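Local coordinates for extracellular solute-binding protein, family 1 (Trichodesmium erythraeum IMS101, PDB 6G7N) that binds ferric iron and probably delivers it, as the periplasmic-type solute-binding component, to an ABC transporter for iron uptake, at residues S7-D12 / N232-G237; L63-E68 / Y141-I146; R89-L94 / S293-V298; L149-G154 / G300-D305. All coordinates share one frame; numbering follows the deposited sequence. Where two conformers were deposited one is given.

Interaction 1: residues S7-D12 / N232-G237. With DAL (D-alanine), chain C.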
loop_
_atom_site.group_PDB
_atom_site.type_symbol
_atom_site.label_atom_id
_atom_site.label_comp_id
_atom_site.label_asym_id
_atom_site.label_seq_id
_atom_site.Cartn_x
_atom_site.Cartn_y
_atom_site.Cartn_z
ATOM N N SER A 7 10.960 6.002 -10.014
ATOM C CA SER A 7 9.806 5.248 -9.511
ATOM C C SER A 7 10.110 3.774 -9.333
ATOM O O SER A 7 10.744 3.146 -10.185
ATOM C CB SER A 7 8.622 5.379 -10.458
ATOM O OG SER A 7 7.517 4.641 -9.971
ATOM N N SER A 8 9.596 3.224 -8.235
ATOM C CA SER A 8 9.542 1.768 -8.041
ATOM C C SER A 8 8.188 1.137 -8.414
ATOM O O SER A 8 7.982 -0.067 -8.242
ATOM C CB SER A 8 9.892 1.437 -6.587
ATOM O OG SER A 8 8.893 1.905 -5.698
ATOM N N ARG A 9 7.261 1.975 -8.879
ATOM C CA ARG A 9 5.816 1.654 -9.000
ATOM C C ARG A 9 5.328 1.650 -10.454
ATOM O O ARG A 9 4.128 1.517 -10.722
ATOM C CB ARG A 9 5.042 2.672 -8.109
ATOM C CG ARG A 9 3.493 2.687 -8.118
ATOM C CD ARG A 9 2.808 1.356 -7.847
ATOM N NE ARG A 9 1.353 1.485 -7.885
ATOM C CZ ARG A 9 0.652 1.588 -9.008
ATOM N NH1 ARG A 9 1.238 1.530 -10.189
ATOM N NH2 ARG A 9 -0.670 1.746 -8.939
ATOM N N HIS A 10 6.256 1.732 -11.404
ATOM C CA HIS A 10 5.879 1.739 -12.812
ATOM C C HIS A 10 5.396 0.346 -13.246
ATOM O O HIS A 10 6.050 -0.662 -12.995
ATOM C CB HIS A 10 7.086 2.161 -13.684
ATOM C CG HIS A 10 6.864 2.002 -15.153
ATOM N ND1 HIS A 10 6.234 2.953 -15.928
ATOM C CD2 HIS A 10 7.186 0.975 -15.973
ATOM C CE1 HIS A 10 6.199 2.512 -17.179
ATOM N NE2 HIS A 10 6.758 1.311 -17.227
ATOM N N TYR A 11 4.279 0.323 -13.966
ATOM C CA TYR A 11 3.811 -0.829 -14.754
ATOM C C TYR A 11 3.750 -0.407 -16.217
ATOM O O TYR A 11 3.593 0.773 -16.519
ATOM C CB TYR A 11 2.460 -1.338 -14.248
ATOM C CG TYR A 11 2.597 -2.015 -12.920
ATOM C CD1 TYR A 11 3.031 -3.330 -12.815
ATOM C CD2 TYR A 11 2.390 -1.314 -11.736
ATOM C CE1 TYR A 11 3.189 -3.926 -11.565
ATOM C CE2 TYR A 11 2.556 -1.893 -10.498
ATOM C CZ TYR A 11 2.944 -3.199 -10.408
ATOM O OH TYR A 11 3.106 -3.776 -9.161
ATOM N N ASP A 12 3.851 -1.362 -17.149
ATOM C CA ASP A 12 3.884 -1.068 -18.597
ATOM C C ASP A 12 2.725 -0.209 -19.070
ATOM O O ASP A 12 2.876 0.662 -19.934
ATOM C CB ASP A 12 3.886 -2.392 -19.395
ATOM C CG ASP A 12 4.295 -2.212 -20.859
ATOM O OD1 ASP A 12 5.247 -1.455 -21.114
ATOM O OD2 ASP A 12 3.688 -2.845 -21.752
ATOM N N ASN A 232 -3.697 1.944 2.618
ATOM C CA ASN A 232 -2.350 2.489 2.399
ATOM C C ASN A 232 -2.265 2.915 0.942
ATOM O O ASN A 232 -3.252 2.770 0.200
ATOM C CB ASN A 232 -1.311 1.443 2.845
ATOM C CG ASN A 232 0.039 2.011 3.274
ATOM O OD1 ASN A 232 0.459 3.095 2.829
ATOM N ND2 ASN A 232 0.760 1.262 4.125
ATOM N N ILE A 233 -1.116 3.476 0.535
ATOM C CA ILE A 233 -1.048 4.183 -0.743
ATOM C C ILE A 233 0.136 3.762 -1.591
ATOM O O ILE A 233 1.198 3.361 -1.095
ATOM C CB ILE A 233 -0.983 5.716 -0.519
ATOM C CG1 ILE A 233 0.157 6.125 0.423
ATOM C CG2 ILE A 233 -2.318 6.220 -0.016
ATOM C CD1 ILE A 233 0.480 7.609 0.385
ATOM N N SER A 234 -0.062 3.936 -2.909
ATOM C CA SER A 234 1.001 4.178 -3.871
ATOM C C SER A 234 1.087 5.689 -4.024
ATOM O O SER A 234 0.055 6.332 -4.189
ATOM C CB SER A 234 0.656 3.572 -5.245
ATOM O OG SER A 234 0.538 2.172 -5.221
ATOM N N GLY A 235 2.273 6.273 -3.947
ATOM C CA GLY A 235 2.321 7.728 -3.949
ATOM C C GLY A 235 3.661 8.292 -4.299
ATOM O O GLY A 235 4.568 7.598 -4.719
ATOM N N GLY A 236 3.751 9.605 -4.165
ATOM C CA GLY A 236 4.989 10.285 -4.536
ATOM C C GLY A 236 5.022 11.726 -4.159
ATOM O O GLY A 236 4.077 12.283 -3.603
ATOM N N GLY A 237 6.154 12.341 -4.492
ATOM C CA GLY A 237 6.369 13.744 -4.183
ATOM C C GLY A 237 7.398 14.359 -5.118
ATOM O O GLY A 237 8.022 13.666 -5.932
HETATM N N DAL C . 4.644 -4.874 -4.617
HETATM C CA DAL C . 4.421 -4.108 -5.889
HETATM C CB DAL C . 5.704 -3.417 -6.325
HETATM C C DAL C . 3.281 -3.147 -5.805
HETATM O O DAL C . 2.585 -3.207 -4.771
HETATM O OXT DAL C . 3.100 -2.354 -6.769
#
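Ser-234 and Arg-9 meet in one polar contact that ties strand 231-239 to the loop after strand 2-7, beside the bound amino acid. Along the strand, Asn-232 comes first and turns its amide back on its own chain, OD1 accepting from Ile-233 N at 2.8 Å; Ile-233 packs on Leu-88 and Trp-95. At Ser-234 the side chain points toward the loop. Its OG lies at the edge of the Arg-9 guanidinium, 12° out of the plane, and accepts from Arg-9 NE (NE to OG 2.9 Å, N-H...O angle 152°). Arg-9 gets there with CG anti to its backbone N (chi1 174°) and a bend at chi2. Glu-270 also bonds Ser-234 OG, while Arg-9 NH2 is hydrogen-bonded to Phe-264 O and Ser-99 OG, and the Phe-264 ring adds a cation-pi contact. Tyr-11 brings its OH to within 2.8 Å of OXT of D-alanine, which lies at its ring edge. A methionine in place of Arg-9 would probably leave Ser-234 OG without this donor and weaken the positive field near the ligand. Ser-234 is thus a second-shell residue that helps position Arg-9, a pocket residue whose charge probably favours the ligand's carboxylate.

Interaction 2: residues L63-E68 / Y141-I146. With FE (Fe (III) ion), chain E.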
loop_
_atom_site.group_PDB
_atom_site.type_symbol
_atom_site.label_atom_id
_atom_site.label_comp_id
_atom_site.label_asym_id
_atom_site.label_seq_id
_atom_site.Cartn_x
_atom_site.Cartn_y
_atom_site.Cartn_z
ATOM N N LEU A 63 7.407 6.320 1.914
ATOM C CA LEU A 63 7.351 7.755 1.646
ATOM C C LEU A 63 7.842 8.546 2.858
ATOM O O LEU A 63 8.556 9.536 2.708
ATOM C CB LEU A 63 5.941 8.150 1.215
ATOM C CG LEU A 63 5.583 7.618 -0.175
ATOM C CD1 LEU A 63 4.077 7.643 -0.396
ATOM C CD2 LEU A 63 6.280 8.392 -1.277
ATOM N N TRP A 64 7.489 8.087 4.041
ATOM C CA TRP A 64 7.986 8.688 5.269
ATOM C C TRP A 64 9.566 8.614 5.379
ATOM O O TRP A 64 10.253 9.566 5.739
ATOM C CB TRP A 64 7.342 8.047 6.494
ATOM C CG TRP A 64 7.818 8.615 7.798
ATOM C CD1 TRP A 64 8.883 8.175 8.536
ATOM C CD2 TRP A 64 7.242 9.697 8.527
ATOM N NE1 TRP A 64 9.005 8.921 9.660
ATOM C CE2 TRP A 64 8.019 9.866 9.694
ATOM C CE3 TRP A 64 6.149 10.535 8.319
ATOM C CZ2 TRP A 64 7.739 10.845 10.635
ATOM C CZ3 TRP A 64 5.857 11.490 9.279
ATOM C CH2 TRP A 64 6.647 11.629 10.414
ATOM N N ARG A 65 10.050 7.427 5.026
ATOM C CA ARG A 65 11.541 7.276 4.986
ATOM C C ARG A 65 12.190 8.249 3.988
ATOM O O ARG A 65 13.235 8.839 4.274
ATOM C CB ARG A 65 11.892 5.839 4.623
ATOM C CG ARG A 65 11.620 4.821 5.730
ATOM C CD ARG A 65 11.827 3.360 5.331
ATOM N NE ARG A 65 11.547 2.416 6.432
ATOM C CZ ARG A 65 11.462 1.088 6.302
ATOM N NH1 ARG A 65 11.604 0.503 5.107
ATOM N NH2 ARG A 65 11.237 0.325 7.376
ATOM N N ALA A 66 11.545 8.476 2.848
ATOM C CA ALA A 66 12.039 9.469 1.876
ATOM C C ALA A 66 12.039 10.859 2.487
ATOM O O ALA A 66 13.001 11.621 2.355
ATOM C CB ALA A 66 11.225 9.409 0.589
ATOM N N GLN A 67 10.940 11.188 3.164
ATOM C CA GLN A 67 10.843 12.488 3.815
ATOM C C GLN A 67 11.957 12.683 4.858
ATOM O O GLN A 67 12.592 13.737 4.918
ATOM C CB GLN A 67 9.434 12.687 4.380
ATOM C CG GLN A 67 9.320 12.957 5.820
ATOM C CD GLN A 67 7.904 13.063 6.302
ATOM O OE1 GLN A 67 6.952 12.602 5.708
ATOM N NE2 GLN A 67 7.769 13.658 7.437
ATOM N N GLU A 68 12.173 11.654 5.657
ATOM C CA GLU A 68 13.239 11.732 6.688
ATOM C C GLU A 68 14.670 11.799 6.108
ATOM O O GLU A 68 15.569 12.380 6.723
ATOM C CB GLU A 68 13.117 10.582 7.675
ATOM C CG GLU A 68 11.833 10.623 8.498
ATOM C CD GLU A 68 11.658 11.865 9.359
ATOM O OE1 GLU A 68 12.383 11.983 10.366
ATOM O OE2 GLU A 68 10.769 12.705 9.053
ATOM N N TYR A 141 4.392 -3.626 4.355
ATOM C CA TYR A 141 2.947 -3.624 4.534
ATOM C C TYR A 141 2.570 -4.033 5.960
ATOM O O TYR A 141 1.674 -3.460 6.587
ATOM C CB TYR A 141 2.229 -4.532 3.550
ATOM C CG TYR A 141 2.666 -4.455 2.100
ATOM C CD1 TYR A 141 3.000 -3.230 1.506
ATOM C CD2 TYR A 141 2.701 -5.582 1.306
ATOM C CE1 TYR A 141 3.388 -3.166 0.182
ATOM C CE2 TYR A 141 3.069 -5.530 -0.042
ATOM C CZ TYR A 141 3.394 -4.320 -0.613
ATOM O OH TYR A 141 3.787 -4.262 -1.916
ATOM N N ASN A 142 3.247 -5.078 6.444
ATOM C CA ASN A 142 3.030 -5.555 7.796
ATOM C C ASN A 142 3.511 -4.538 8.832
ATOM O O ASN A 142 2.851 -4.337 9.855
ATOM C CB ASN A 142 3.794 -6.863 8.017
ATOM C CG ASN A 142 3.125 -8.057 7.389
ATOM O OD1 ASN A 142 1.921 -8.040 7.087
ATOM N ND2 ASN A 142 3.894 -9.157 7.239
ATOM N N GLN A 143 4.673 -3.938 8.601
ATOM C CA GLN A 143 5.168 -2.920 9.514
ATOM C C GLN A 143 4.149 -1.775 9.641
ATOM O O GLN A 143 3.865 -1.296 10.740
ATOM C CB GLN A 143 6.525 -2.405 9.066
ATOM C CG GLN A 143 7.619 -3.450 9.168
ATOM C CD GLN A 143 8.903 -3.063 8.486
ATOM O OE1 GLN A 143 9.051 -1.955 7.987
ATOM N NE2 GLN A 143 9.837 -3.993 8.435
ATOM N N SER A 144 3.562 -1.363 8.508
ATOM C CA SER A 144 2.605 -0.277 8.535
ATOM C C SER A 144 1.306 -0.649 9.255
ATOM O O SER A 144 0.739 0.164 9.981
ATOM C CB SER A 144 2.340 0.233 7.106
ATOM O OG SER A 144 3.494 0.956 6.679
ATOM N N LEU A 145 0.836 -1.888 9.038
ATOM C CA LEU A 145 -0.347 -2.332 9.771
ATOM C C LEU A 145 -0.078 -2.378 11.282
ATOM O O LEU A 145 -0.895 -1.910 12.076
ATOM C CB LEU A 145 -0.812 -3.685 9.246
ATOM C CG LEU A 145 -1.988 -4.283 10.002
ATOM C CD1 LEU A 145 -3.276 -3.481 9.868
ATOM C CD2 LEU A 145 -2.249 -5.686 9.472
ATOM N N ILE A 146 1.057 -2.937 11.671
ATOM C CA ILE A 146 1.397 -2.963 13.090
ATOM C C ILE A 146 1.566 -1.558 13.663
ATOM O O ILE A 146 1.131 -1.299 14.791
ATOM C CB ILE A 146 2.572 -3.923 13.346
ATOM C CG1 ILE A 146 2.118 -5.391 13.362
ATOM C CG2 ILE A 146 3.203 -3.670 14.719
ATOM C CD1 ILE A 146 1.045 -5.905 12.463
HETATM FE FE FE E . 2.744 -4.835 -3.463
HETATM O O HOH W 1 10.269 -2.571 5.401
#
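Arg-65 and Gln-143 make the direct polar contact between the two helices. Arg-65 NH2 approaches Gln-143 OE1 at 3.2 Å, but the N-H...O angle of 121° makes this a weak hydrogen bond. The side chains cross at about a right angle, with guanidinium and amide planes 62° apart, and OE1 meets the guanidinium obliquely. Both chains are extended beyond CG, which lets them span the gap between the helices. Arg-65 was deposited in two conformers, and this account holds for one of them.

Water supplies a second connection: it donates to Gln-143 OE1 at 2.9 Å and accepts a weak bond from Arg-65 NH1 at 3.4 Å. The stronger partner of both residues is Asn-303, whose OD1 accepts from Arg-65 NH2 and whose ND2 donates to Gln-143 OE1, while Gln-143 NE2 bonds Ser-137 O.

Two residues before Gln-143 on the same helix, Tyr-141 binds the ferric ion through OH at 1.9 Å. Tyr-197 and Tyr-198 bind it too, giving three tyrosine oxygens among the atoms that hold the ion.

In this solute-binding fold the pairing joins helix 60-68, which follows strand 54-58, to the metal-binding start of helix 140-167. Ile-307 of helix 303-312 touches both Arg-65 and Gln-143, and Val-58 of strand 54-58 packs on Tyr-141.

Interaction 3: residues R89-L94 / S293-V298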
loop_
_atom_site.group_PDB
_atom_site.type_symbol
_atom_site.label_atom_id
_atom_site.label_comp_id
_atom_site.label_asym_id
_atom_site.label_seq_id
_atom_site.Cartn_x
_atom_site.Cartn_y
_atom_site.Cartn_z
ATOM N N ARG A 89 -2.504 11.921 2.271
ATOM C CA ARG A 89 -1.375 12.786 1.907
ATOM C C ARG A 89 -0.658 13.240 3.175
ATOM O O ARG A 89 -1.213 13.313 4.275
ATOM C CB ARG A 89 -1.828 13.975 1.036
ATOM C CG ARG A 89 -3.088 14.689 1.495
ATOM C CD ARG A 89 -3.427 15.899 0.601
ATOM N NE ARG A 89 -4.802 16.385 0.779
ATOM C CZ ARG A 89 -5.203 17.203 1.750
ATOM N NH1 ARG A 89 -6.487 17.590 1.765
ATOM N NH2 ARG A 89 -4.373 17.622 2.701
ATOM N N SER A 90 0.633 13.552 3.005
ATOM C CA SER A 90 1.460 14.004 4.122
ATOM C C SER A 90 0.864 15.265 4.745
ATOM O O SER A 90 0.649 16.245 4.015
ATOM C CB SER A 90 2.815 14.418 3.561
ATOM O OG SER A 90 3.623 15.082 4.511
ATOM N N PRO A 91 0.752 15.339 6.075
ATOM C CA PRO A 91 0.348 16.604 6.712
ATOM C C PRO A 91 1.266 17.776 6.389
ATOM O O PRO A 91 0.815 18.927 6.427
ATOM C CB PRO A 91 0.371 16.267 8.208
ATOM C CG PRO A 91 0.039 14.805 8.221
ATOM C CD PRO A 91 0.803 14.241 7.061
ATOM N N GLU A 92 2.517 17.481 6.050
ATOM C CA GLU A 92 3.520 18.513 5.718
ATOM C C GLU A 92 3.644 18.733 4.215
ATOM O O GLU A 92 4.537 19.473 3.766
ATOM C CB GLU A 92 4.885 18.127 6.298
ATOM C CG GLU A 92 4.933 18.067 7.825
ATOM C CD GLU A 92 6.266 17.555 8.341
ATOM O OE1 GLU A 92 7.231 18.349 8.395
ATOM O OE2 GLU A 92 6.365 16.351 8.681
ATOM N N LYS A 93 2.806 18.076 3.415
ATOM C CA LYS A 93 2.750 18.309 1.970
ATOM C C LYS A 93 3.988 17.835 1.235
ATOM O O LYS A 93 4.295 18.292 0.135
ATOM C CB LYS A 93 2.397 19.751 1.611
ATOM C CG LYS A 93 1.197 20.311 2.360
ATOM C CD LYS A 93 -0.123 19.601 2.037
ATOM C CE LYS A 93 -1.324 20.220 2.765
ATOM N NZ LYS A 93 -1.262 19.996 4.227
ATOM N N LEU A 94 4.665 16.852 1.811
ATOM C CA LEU A 94 5.883 16.294 1.229
ATOM C C LEU A 94 5.638 15.176 0.219
ATOM O O LEU A 94 6.484 14.918 -0.639
ATOM C CB LEU A 94 6.832 15.830 2.328
ATOM C CG LEU A 94 7.414 16.964 3.172
ATOM C CD1 LEU A 94 8.017 16.397 4.436
ATOM C CD2 LEU A 94 8.455 17.758 2.381
ATOM N N SER A 293 -9.944 6.750 8.845
ATOM C CA SER A 293 -9.518 8.131 8.538
ATOM C C SER A 293 -8.138 8.484 9.075
ATOM O O SER A 293 -7.710 9.608 8.888
ATOM C CB SER A 293 -10.555 9.121 9.002
ATOM O OG SER A 293 -10.661 9.057 10.401
ATOM N N THR A 294 -7.444 7.549 9.709
ATOM C CA THR A 294 -6.091 7.819 10.204
ATOM C C THR A 294 -5.184 8.326 9.083
ATOM O O THR A 294 -5.187 7.796 7.975
ATOM C CB THR A 294 -5.500 6.522 10.787
ATOM O OG1 THR A 294 -6.288 6.116 11.913
ATOM C CG2 THR A 294 -4.045 6.674 11.258
ATOM N N ASN A 295 -4.389 9.368 9.368
ATOM C CA ASN A 295 -3.459 9.828 8.364
ATOM C C ASN A 295 -2.352 8.792 8.192
ATOM O O ASN A 295 -1.705 8.376 9.160
ATOM C CB ASN A 295 -2.890 11.204 8.746
ATOM C CG ASN A 295 -2.047 11.749 7.627
ATOM O OD1 ASN A 295 -0.881 11.348 7.453
ATOM N ND2 ASN A 295 -2.622 12.624 6.826
ATOM N N VAL A 296 -2.092 8.406 6.935
ATOM C CA VAL A 296 -1.167 7.303 6.669
ATOM C C VAL A 296 0.279 7.639 7.054
ATOM O O VAL A 296 1.084 6.721 7.192
ATOM C CB VAL A 296 -1.272 6.804 5.214
ATOM C CG1 VAL A 296 -2.675 6.258 4.932
ATOM C CG2 VAL A 296 -0.913 7.875 4.211
ATOM N N SER A 297 0.608 8.922 7.255
ATOM C CA SER A 297 1.945 9.258 7.781
ATOM C C SER A 297 2.237 8.603 9.127
ATOM O O SER A 297 3.397 8.374 9.436
ATOM C CB SER A 297 2.153 10.758 7.900
ATOM O OG SER A 297 1.348 11.340 8.896
ATOM N N VAL A 298 1.200 8.316 9.917
ATOM C CA VAL A 298 1.378 7.613 11.201
ATOM C C VAL A 298 2.144 6.314 11.010
ATOM O O VAL A 298 2.894 5.874 11.892
ATOM C CB VAL A 298 -0.021 7.337 11.836
ATOM C CG1 VAL A 298 0.057 6.332 12.960
ATOM C CG2 VAL A 298 -0.625 8.652 12.306
#
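Asn-295 and Pro-91 approach from opposite directions, and the amide of the asparagine is used on both its polar atoms. Its ND2 donates to Arg-89 O at 3.0 Å, a nearly straight bond of 167° that runs almost along the C=O axis and stays close to the amide plane. With CG anti to the backbone N (chi1 -174°), the amide is carried toward the loop 89-94, where the proline ring meets it: Pro-91 CD is 3.4 Å from Asn-295 OD1, and CG comes equally near OD1 and ND2.

The same OD1 looks inward to its own chain. It accepts from Ser-297 N at 2.9 Å, an Asx turn that gives a capping bond on the turn leading into the helix, and from Ser-297 OG at 2.7 Å, the two donors arriving from opposite faces of the amide plane. Ser-297 OG sits between its backbone N and carbonyl carbon, which also places it 3.5 Å from Pro-91 CD. The amide is therefore fixed in rotation by three bonds. An alanine in place of Asn-295 is likely to leave Arg-89 O without this donor and the turn into the helix without its side-chain acceptor.

The contact joins the loop ahead of strand 96-108 to the C-terminal helices of the fold; Trp-64 of helix 60-68 touches Ser-297, and Trp-95 packs against Val-296 and Ser-297.

Interaction 4: residues L149-G154 / G300-D305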
loop_
_atom_site.group_PDB
_atom_site.type_symbol
_atom_site.label_atom_id
_atom_site.label_comp_id
_atom_site.label_asym_id
_atom_site.label_seq_id
_atom_site.Cartn_x
_atom_site.Cartn_y
_atom_site.Cartn_z
ATOM N N LEU A 149 -1.723 -0.283 14.612
ATOM C CA LEU A 149 -2.218 -0.899 15.847
ATOM C C LEU A 149 -1.533 -0.318 17.086
ATOM O O LEU A 149 -2.171 -0.143 18.130
ATOM C CB LEU A 149 -2.084 -2.419 15.786
ATOM C CG LEU A 149 -2.949 -3.089 14.713
ATOM C CD1 LEU A 149 -2.559 -4.544 14.553
ATOM C CD2 LEU A 149 -4.418 -2.955 15.037
ATOM N N ILE A 150 -0.243 0.021 16.982
ATOM C CA ILE A 150 0.439 0.694 18.076
ATOM C C ILE A 150 -0.125 2.099 18.286
ATOM O O ILE A 150 -0.327 2.530 19.423
ATOM C CB ILE A 150 1.963 0.754 17.821
ATOM C CG1 ILE A 150 2.569 -0.656 17.819
ATOM C CG2 ILE A 150 2.647 1.632 18.871
ATOM C CD1 ILE A 150 3.963 -0.695 17.259
ATOM N N GLU A 151 -0.406 2.808 17.200
ATOM C CA GLU A 151 -1.035 4.126 17.319
ATOM C C GLU A 151 -2.353 4.043 18.087
ATOM O O GLU A 151 -2.625 4.878 18.942
ATOM C CB GLU A 151 -1.238 4.719 15.949
ATOM C CG GLU A 151 -1.986 6.045 15.906
ATOM C CD GLU A 151 -1.236 7.267 16.358
ATOM O OE1 GLU A 151 -0.055 7.152 16.740
ATOM O OE2 GLU A 151 -1.829 8.374 16.297
ATOM N N ILE A 152 -3.197 3.059 17.757
ATOM C CA ILE A 152 -4.476 2.922 18.450
ATOM C C ILE A 152 -4.287 2.484 19.904
ATOM O O ILE A 152 -4.782 3.129 20.829
ATOM C CB ILE A 152 -5.422 1.930 17.745
ATOM C CG1 ILE A 152 -5.807 2.373 16.319
ATOM C CG2 ILE A 152 -6.644 1.667 18.578
ATOM C CD1 ILE A 152 -6.635 3.613 16.222
ATOM N N HIS A 153 -3.559 1.396 20.102
ATOM C CA HIS A 153 -3.613 0.672 21.369
ATOM C C HIS A 153 -2.507 1.010 22.338
ATOM O O HIS A 153 -2.655 0.690 23.515
ATOM C CB HIS A 153 -3.606 -0.834 21.078
ATOM C CG HIS A 153 -4.799 -1.291 20.312
ATOM N ND1 HIS A 153 -6.073 -1.256 20.839
ATOM C CD2 HIS A 153 -4.909 -1.764 19.054
ATOM C CE1 HIS A 153 -6.918 -1.712 19.922
ATOM N NE2 HIS A 153 -6.237 -2.050 18.841
ATOM N N GLY A 154 -1.430 1.635 21.868
ATOM C CA GLY A 154 -0.221 1.798 22.642
ATOM C C GLY A 154 0.614 0.539 22.641
ATOM O O GLY A 154 0.146 -0.555 22.302
ATOM N N GLY A 300 4.496 5.553 8.965
ATOM C CA GLY A 300 5.935 5.848 8.953
ATOM C C GLY A 300 6.455 6.318 10.287
ATOM O O GLY A 300 7.503 5.859 10.761
ATOM N N LYS A 301 5.733 7.242 10.881
ATOM C CA LYS A 301 6.137 7.721 12.237
ATOM C C LYS A 301 6.392 6.604 13.265
ATOM O O LYS A 301 7.348 6.669 14.068
ATOM C CB LYS A 301 5.089 8.685 12.769
ATOM C CG LYS A 301 5.500 9.416 13.997
ATOM C CD LYS A 301 4.558 10.550 14.316
ATOM C CE LYS A 301 5.093 11.344 15.499
ATOM N NZ LYS A 301 4.500 12.713 15.614
ATOM N N LEU A 302 5.554 5.565 13.195
ATOM C CA LEU A 302 5.675 4.451 14.142
ATOM C C LEU A 302 6.302 3.201 13.537
ATOM O O LEU A 302 6.241 2.129 14.134
ATOM C CB LEU A 302 4.324 4.129 14.742
ATOM C CG LEU A 302 3.879 5.183 15.728
ATOM C CD1 LEU A 302 2.422 4.998 16.052
ATOM C CD2 LEU A 302 4.738 5.102 16.994
ATOM N N ASN A 303 6.951 3.339 12.392
ATOM C CA ASN A 303 7.610 2.201 11.758
ATOM C C ASN A 303 8.670 1.570 12.673
ATOM O O ASN A 303 8.727 0.352 12.802
ATOM C CB ASN A 303 8.229 2.637 10.438
ATOM C CG ASN A 303 8.999 1.514 9.763
ATOM O OD1 ASN A 303 10.197 1.380 9.949
ATOM N ND2 ASN A 303 8.294 0.686 9.023
ATOM N N ALA A 304 9.516 2.397 13.298
ATOM C CA ALA A 304 10.559 1.845 14.178
ATOM C C ALA A 304 9.949 1.092 15.353
ATOM O O ALA A 304 10.451 0.022 15.749
ATOM C CB ALA A 304 11.483 2.948 14.677
ATOM N N ASP A 305 8.857 1.604 15.906
ATOM C CA ASP A 305 8.167 0.931 17.009
ATOM C C ASP A 305 7.576 -0.401 16.555
ATOM O O ASP A 305 7.603 -1.384 17.291
ATOM C CB ASP A 305 7.067 1.831 17.605
ATOM C CG ASP A 305 7.603 2.962 18.537
ATOM O OD1 ASP A 305 8.805 3.044 18.797
ATOM O OD2 ASP A 305 6.779 3.747 19.060
#
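Leu-302 packing on Ile-150 and Glu-151 makes a small, mainly apolar contact without hydrogen bonds, set where helix 140-167 runs past the break between helices 297-301 and 303-312. Leu-302 is the residue of that break: it is the first to leave the helical conformation of the preceding helix and holds the N-cap position of the next, and its CB points toward helix 140-167. Its CD1 methyl does most of the touching. It comes 4.4 Å from Ile-150 CG2 and meets Glu-151 at two places, 3.7 Å from CB and 3.4 Å from OE1, with the two chains crossing at about a right angle. Glu-151 manages both because its chain, CG anti to the backbone N (chi1 175°), bends at chi2, so that the carboxylate folds back toward the leucine and the aliphatic root lies alongside the methyl. Leu-302 was deposited in two conformers, and this packing is that of one.

A second point of touch lies farther down helix 303-312. Ile-150 CD1 rests 3.7 Å from Asp-305 C and 4.0 Å from Asp-305 CB; the contact is thus with the backbone and CB of the aspartate.

Elsewhere on helix 140-167, Ala-147 meets Leu-302 and Ile-140 meets Asn-303, so this long helix of the solute-binding fold runs beside the broken C-terminal pair for several turns.

Overall arrangement
Interaction 1 closes the widest span of the chain, and interaction 2 is nested within it; interactions 3 and 4 cross it, because the chain returns after residue 237 to add helices 297-301 and 303-312. Interactions 2 and 4 follow in series and share helix 140-167, with centres about 10 Å apart, while interactions 3 and 4 share helix 297-301 about 14 Å apart. Interaction 1 touches 2 and 3, in part through Ile-233. Interactions 1 and 4 do not touch, their nearest atoms being about 7 Å apart. In this periplasmic-binding-protein fold, strand 231-239 lies beside the pocket for ligand and iron, the metal-binding end of helix 140-167 next to it, and the C-terminal helices pack against helices 60-68 and 140-167.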